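Local coordinates for protein carbonic anhydrase (Neosartorya fumigata, PDB 7COI) that probably catalyses the reversible hydration of carbon dioxide to hydrogencarbonate, using one zinc ion per subunit, at residues A[137-141]-A[157-161]; A[181-187]-A[200-204]. All coordinates share one frame. Residue numbers count along the deposited sequence, not the author numbering.

Interaction 1: residues A[137-141]-A[157-161]; sequences VFTHR and VIEFA
This is a buried, apolar helix-on-sheet contact: strand 137-141, the outermost strand at one end of the chain's mixed sheet, is covered by the middle of helix 152-164. The two run antiparallel, with axes 9.6 Å apart and N-to-C directions at 173°, so Phe138 faces Ala161 (CA atoms 7.0 Å apart) and His140 faces Val157 (6.9 Å). Extended backbone angles alternate the strand's side chains: Phe138 and His140, both chi1 t, point toward the helix, while Thr139 points away and its OG1 donates to Val137 O at 3.0 Å. Regular helical turns (phi near -60°, psi near -48°) bring Val157, Phe160 and Ala161 to the strand. Phe138, large and flat, fills the gap between the two backbones. Its CD2 lies 3.7 Å from Ala161 CB, where a small residue leaves room for the ring; its CE2 is 4.0 Å from Val157 CG1, and its CZ 3.6 Å from Phe160 CD1. The two phenyl planes are nearly parallel (13°) but slid apart, centroids 5.6 Å, and barely overlap. His140 rests its ND1 3.7 Å from Val157 CG2, yet that nitrogen hydrogen-bonds Arg141 O of the second subunit. Leu115 of the neighbouring strand 114-119 completes the apolar layer. Such packing belongs to a beta-alpha-beta crossover, here leading from strand 137-142 over 114-119 to 169-175 in the alpha/beta fold of beta-class carbonic anhydrases.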
loop_
_atom_site.group_PDB
_atom_site.type_symbol
_atom_site.label_atom_id
_atom_site.label_comp_id
_atom_site.label_asym_id
_atom_site.label_seq_id
_atom_site.Cartn_x
_atom_site.Cartn_y
_atom_site.Cartn_z
ATOM N N VAL A 137 6.775 -23.181 -11.409
ATOM C CA VAL A 137 7.221 -21.818 -11.014
ATOM C C VAL A 137 6.047 -21.015 -10.424
ATOM O O VAL A 137 5.161 -20.564 -11.185
ATOM C CB VAL A 137 7.863 -21.059 -12.185
ATOM C CG1 VAL A 137 8.510 -19.768 -11.703
ATOM C CG2 VAL A 137 8.893 -21.915 -12.927
ATOM N N PHE A 138 6.124 -20.755 -9.134
ATOM C CA PHE A 138 5.208 -19.821 -8.430
ATOM C C PHE A 138 5.639 -18.411 -8.807
ATOM O O PHE A 138 6.847 -18.118 -8.746
ATOM C CB PHE A 138 5.232 -20.106 -6.930
ATOM C CG PHE A 138 4.100 -19.479 -6.174
ATOM C CD1 PHE A 138 2.837 -20.049 -6.216
ATOM C CD2 PHE A 138 4.297 -18.387 -5.356
ATOM C CE1 PHE A 138 1.790 -19.516 -5.487
ATOM C CE2 PHE A 138 3.257 -17.859 -4.608
ATOM C CZ PHE A 138 1.999 -18.416 -4.686
ATOM N N THR A 139 4.722 -17.574 -9.286
ATOM C CA THR A 139 5.113 -16.362 -10.046
ATOM C C THR A 139 4.474 -15.067 -9.527
ATOM O O THR A 139 3.255 -15.011 -9.353
ATOM C CB THR A 139 4.783 -16.525 -11.525
ATOM O OG1 THR A 139 5.454 -17.691 -12.029
ATOM C CG2 THR A 139 5.190 -15.317 -12.324
ATOM N N HIS A 140 5.304 -14.046 -9.350
ATOM C CA HIS A 140 4.900 -12.636 -9.185
ATOM C C HIS A 140 5.552 -11.804 -10.279
ATOM O O HIS A 140 6.794 -11.820 -10.425
ATOM C CB HIS A 140 5.294 -12.134 -7.797
ATOM C CG HIS A 140 4.743 -10.797 -7.432
ATOM N ND1 HIS A 140 3.383 -10.499 -7.514
ATOM C CD2 HIS A 140 5.358 -9.686 -6.947
ATOM C CE1 HIS A 140 3.193 -9.262 -7.082
ATOM N NE2 HIS A 140 4.384 -8.733 -6.749
ATOM N N ARG A 141 4.759 -11.030 -10.988
ATOM C CA ARG A 141 5.252 -10.107 -12.041
ATOM C C ARG A 141 4.601 -8.749 -11.830
ATOM O O ARG A 141 3.364 -8.694 -11.615
ATOM C CB ARG A 141 4.967 -10.673 -13.436
ATOM C CG ARG A 141 5.892 -11.833 -13.776
ATOM C CD ARG A 141 5.450 -12.583 -14.980
ATOM N NE ARG A 141 5.618 -11.830 -16.211
ATOM C CZ ARG A 141 5.205 -12.250 -17.407
ATOM N NH1 ARG A 141 4.553 -13.393 -17.532
ATOM N NH2 ARG A 141 5.434 -11.510 -18.461
ATOM N N VAL A 157 2.960 -12.769 -1.650
ATOM C CA VAL A 157 3.517 -13.817 -2.535
ATOM C C VAL A 157 4.703 -14.484 -1.821
ATOM O O VAL A 157 4.797 -15.737 -1.841
ATOM C CB VAL A 157 3.924 -13.235 -3.891
ATOM C CG1 VAL A 157 4.854 -14.194 -4.636
ATOM C CG2 VAL A 157 2.689 -12.862 -4.707
ATOM N N ILE A 158 5.609 -13.676 -1.272
ATOM C CA ILE A 158 6.865 -14.208 -0.662
ATOM C C ILE A 158 6.484 -15.057 0.557
ATOM O O ILE A 158 7.024 -16.170 0.679
ATOM C CB ILE A 158 7.818 -13.058 -0.327
ATOM C CG1 ILE A 158 8.335 -12.441 -1.626
ATOM C CG2 ILE A 158 8.912 -13.527 0.631
ATOM C CD1 ILE A 158 8.938 -11.087 -1.517
ATOM N N GLU A 159 5.551 -14.593 1.378
ATOM C CA GLU A 159 5.084 -15.342 2.568
ATOM C C GLU A 159 4.523 -16.692 2.119
ATOM O O GLU A 159 4.905 -17.744 2.715
ATOM C CB GLU A 159 4.072 -14.514 3.338
ATOM C CG GLU A 159 3.432 -15.229 4.516
ATOM C CD GLU A 159 4.335 -15.524 5.716
ATOM O OE1 GLU A 159 5.379 -14.890 5.863
ATOM O OE2 GLU A 159 3.956 -16.379 6.492
ATOM N N PHE A 160 3.649 -16.690 1.107
ATOM C CA PHE A 160 2.977 -17.931 0.654
ATOM C C PHE A 160 4.022 -18.897 0.073
ATOM O O PHE A 160 4.044 -20.078 0.471
ATOM C CB PHE A 160 1.873 -17.622 -0.340
ATOM C CG PHE A 160 0.935 -18.777 -0.547
ATOM C CD1 PHE A 160 1.244 -19.795 -1.429
ATOM C CD2 PHE A 160 -0.284 -18.802 0.103
ATOM C CE1 PHE A 160 0.382 -20.863 -1.607
ATOM C CE2 PHE A 160 -1.157 -19.873 -0.079
ATOM C CZ PHE A 160 -0.826 -20.889 -0.942
ATOM N N ALA A 161 4.901 -18.411 -0.806
ATOM C CA ALA A 161 5.890 -19.267 -1.484
ATOM C C ALA A 161 6.854 -19.860 -0.434
ATOM O O ALA A 161 7.192 -21.058 -0.522
ATOM C CB ALA A 161 6.642 -18.497 -2.514
#

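Interaction 2: residues A[181-187]-A[200-204]; sequences VAAALGN and LRQLR
Two arginines of helix 200-204 reach the C-terminal end of helix 181-185, where carbonyls of the last turn lack the i+4 amide partners that a continuing helix would supply. The helices cross at -55° with axes 9.3 Å apart; small Ala184 lets the backbones close in, its CA 5.5 Å from that of Arg201 and its CB 3.4 Å from Leu200 CB. Val181 CG2 meets Leu200 CD2 at 4.2 Å. This packs helices 179-185 and 193-206 together beside the zinc site of the beta-class carbonic anhydrase fold, whose ligand Cys178 lies just before the first helix. Gly186 lies in the loop after that helix (phi -91°, psi 178°). Arg204, extended with chi1 to chi3 all t, gives NH1 to Ala184 O (2.9 Å) and, weakly, to Gly186 O (3.1 Å). Gly186 O also accepts from Arg201 NH1 (3.0 Å) and NH2 (3.1 Å), and Arg201 NH1 further bonds Ser282 O of the third subunit. Leu185 O, 3.3 Å from Arg204 NH1, sits over the guanidinium face at a poor angle for bonding.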
loop_
_atom_site.group_PDB
_atom_site.type_symbol
_atom_site.label_atom_id
_atom_site.label_comp_id
_atom_site.label_asym_id
_atom_site.label_seq_id
_atom_site.Cartn_x
_atom_site.Cartn_y
_atom_site.Cartn_z
ATOM N N VAL A 181 12.354 0.626 -15.820
ATOM C CA VAL A 181 13.729 1.130 -15.549
ATOM C C VAL A 181 13.948 2.396 -16.397
ATOM O O VAL A 181 14.439 3.414 -15.855
ATOM C CB VAL A 181 14.756 0.028 -15.829
ATOM C CG1 VAL A 181 16.172 0.585 -15.783
ATOM C CG2 VAL A 181 14.576 -1.127 -14.843
ATOM N N ALA A 182 13.601 2.367 -17.680
ATOM C CA ALA A 182 13.785 3.550 -18.570
ATOM C C ALA A 182 12.979 4.754 -18.039
ATOM O O ALA A 182 13.492 5.898 -18.026
ATOM C CB ALA A 182 13.428 3.208 -19.988
ATOM N N ALA A 183 11.741 4.541 -17.592
ATOM C CA ALA A 183 10.892 5.619 -17.035
ATOM C C ALA A 183 11.624 6.289 -15.865
ATOM O O ALA A 183 11.602 7.544 -15.758
ATOM C CB ALA A 183 9.562 5.057 -16.618
ATOM N N ALA A 184 12.263 5.499 -14.987
ATOM C CA ALA A 184 12.957 6.028 -13.800
ATOM C C ALA A 184 14.156 6.904 -14.208
ATOM O O ALA A 184 14.550 7.767 -13.421
ATOM C CB ALA A 184 13.377 4.910 -12.879
ATOM N N LEU A 185 14.760 6.652 -15.372
ATOM C CA LEU A 185 15.924 7.445 -15.865
ATOM C C LEU A 185 15.451 8.707 -16.610
ATOM O O LEU A 185 16.318 9.559 -16.944
ATOM C CB LEU A 185 16.767 6.547 -16.780
ATOM C CG LEU A 185 17.600 5.496 -16.052
ATOM C CD1 LEU A 185 18.032 4.380 -17.012
ATOM C CD2 LEU A 185 18.805 6.138 -15.370
ATOM N N GLY A 186 14.162 8.818 -16.907
ATOM C CA GLY A 186 13.521 10.030 -17.483
ATOM C C GLY A 186 12.998 10.965 -16.397
ATOM O O GLY A 186 13.116 10.640 -15.215
ATOM N N ASN A 187 12.446 12.105 -16.759
ATOM C CA ASN A 187 11.920 13.073 -15.767
ATOM C C ASN A 187 10.559 13.558 -16.252
ATOM O O ASN A 187 10.194 14.705 -15.979
ATOM C CB ASN A 187 12.944 14.161 -15.439
ATOM C CG ASN A 187 14.145 13.616 -14.704
ATOM O OD1 ASN A 187 14.224 13.671 -13.467
ATOM N ND2 ASN A 187 15.067 13.040 -15.453
ATOM N N LEU A 200 13.646 2.851 -7.917
ATOM C CA LEU A 200 14.540 2.967 -9.081
ATOM C C LEU A 200 15.162 4.365 -9.095
ATOM O O LEU A 200 16.366 4.445 -9.357
ATOM C CB LEU A 200 13.759 2.662 -10.345
ATOM C CG LEU A 200 13.428 1.191 -10.563
ATOM C CD1 LEU A 200 12.382 1.039 -11.643
ATOM C CD2 LEU A 200 14.680 0.436 -10.962
ATOM N N ARG A 201 14.398 5.419 -8.796
ATOM C CA ARG A 201 14.970 6.798 -8.723
ATOM C C ARG A 201 15.913 6.924 -7.529
ATOM O O ARG A 201 16.898 7.674 -7.636
ATOM C CB ARG A 201 13.882 7.856 -8.727
ATOM C CG ARG A 201 13.108 7.942 -10.017
ATOM C CD ARG A 201 12.116 9.065 -9.943
ATOM N NE ARG A 201 11.349 9.035 -11.161
ATOM C CZ ARG A 201 11.707 9.639 -12.274
ATOM N NH1 ARG A 201 12.799 10.395 -12.281
ATOM N NH2 ARG A 201 10.949 9.519 -13.349
ATOM N N GLN A 202 15.692 6.173 -6.444
ATOM C CA GLN A 202 16.624 6.205 -5.296
ATOM C C GLN A 202 17.981 5.624 -5.753
ATOM O O GLN A 202 19.051 6.197 -5.389
ATOM C CB GLN A 202 16.055 5.423 -4.118
ATOM C CG GLN A 202 14.796 6.076 -3.534
ATOM C CD GLN A 202 14.220 5.234 -2.428
ATOM O OE1 GLN A 202 14.136 4.012 -2.532
ATOM N NE2 GLN A 202 13.849 5.885 -1.346
ATOM N N LEU A 203 17.942 4.518 -6.504
ATOM C CA LEU A 203 19.164 3.893 -7.063
ATOM C C LEU A 203 19.809 4.851 -8.063
ATOM O O LEU A 203 21.058 4.974 -8.034
ATOM C CB LEU A 203 18.817 2.549 -7.712
ATOM C CG LEU A 203 18.489 1.435 -6.742
ATOM C CD1 LEU A 203 17.883 0.253 -7.487
ATOM C CD2 LEU A 203 19.738 1.022 -5.961
ATOM N N ARG A 204 19.001 5.522 -8.881
ATOM C CA ARG A 204 19.531 6.515 -9.846
ATOM C C ARG A 204 20.308 7.620 -9.096
ATOM O O ARG A 204 21.458 7.960 -9.512
ATOM C CB ARG A 204 18.384 7.086 -10.661
ATOM C CG ARG A 204 18.824 8.141 -11.657
ATOM C CD ARG A 204 17.622 8.667 -12.404
ATOM N NE ARG A 204 17.991 9.761 -13.278
ATOM C CZ ARG A 204 17.148 10.553 -13.898
ATOM N NH1 ARG A 204 15.836 10.375 -13.775
ATOM N NH2 ARG A 204 17.635 11.535 -14.638
#

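After the N-terminal helices 80-98 and 102-106, strand 114-119 is the first strand, ending in the zinc ligand Cys119; the chain then forms edge strand 137-142, and interaction 1 closes a 15-residue connection when helix 152-164 returns over the sheet. Strand 169-175 follows, delivering His175, with Cys178 just beyond. Helix 179-185 starts immediately afterwards, and interaction 2 closes a second, 12-residue loop by joining it to helix 193-206. The two closures are therefore in series, neither nested nor crossing, with centres about 25 Å apart. Even so, Leu200 of interaction 2 touches Ala144 and Val146 in the loop of interaction 1. Segment 137-141 adjoins the second subunit, and segment 200-204 the third.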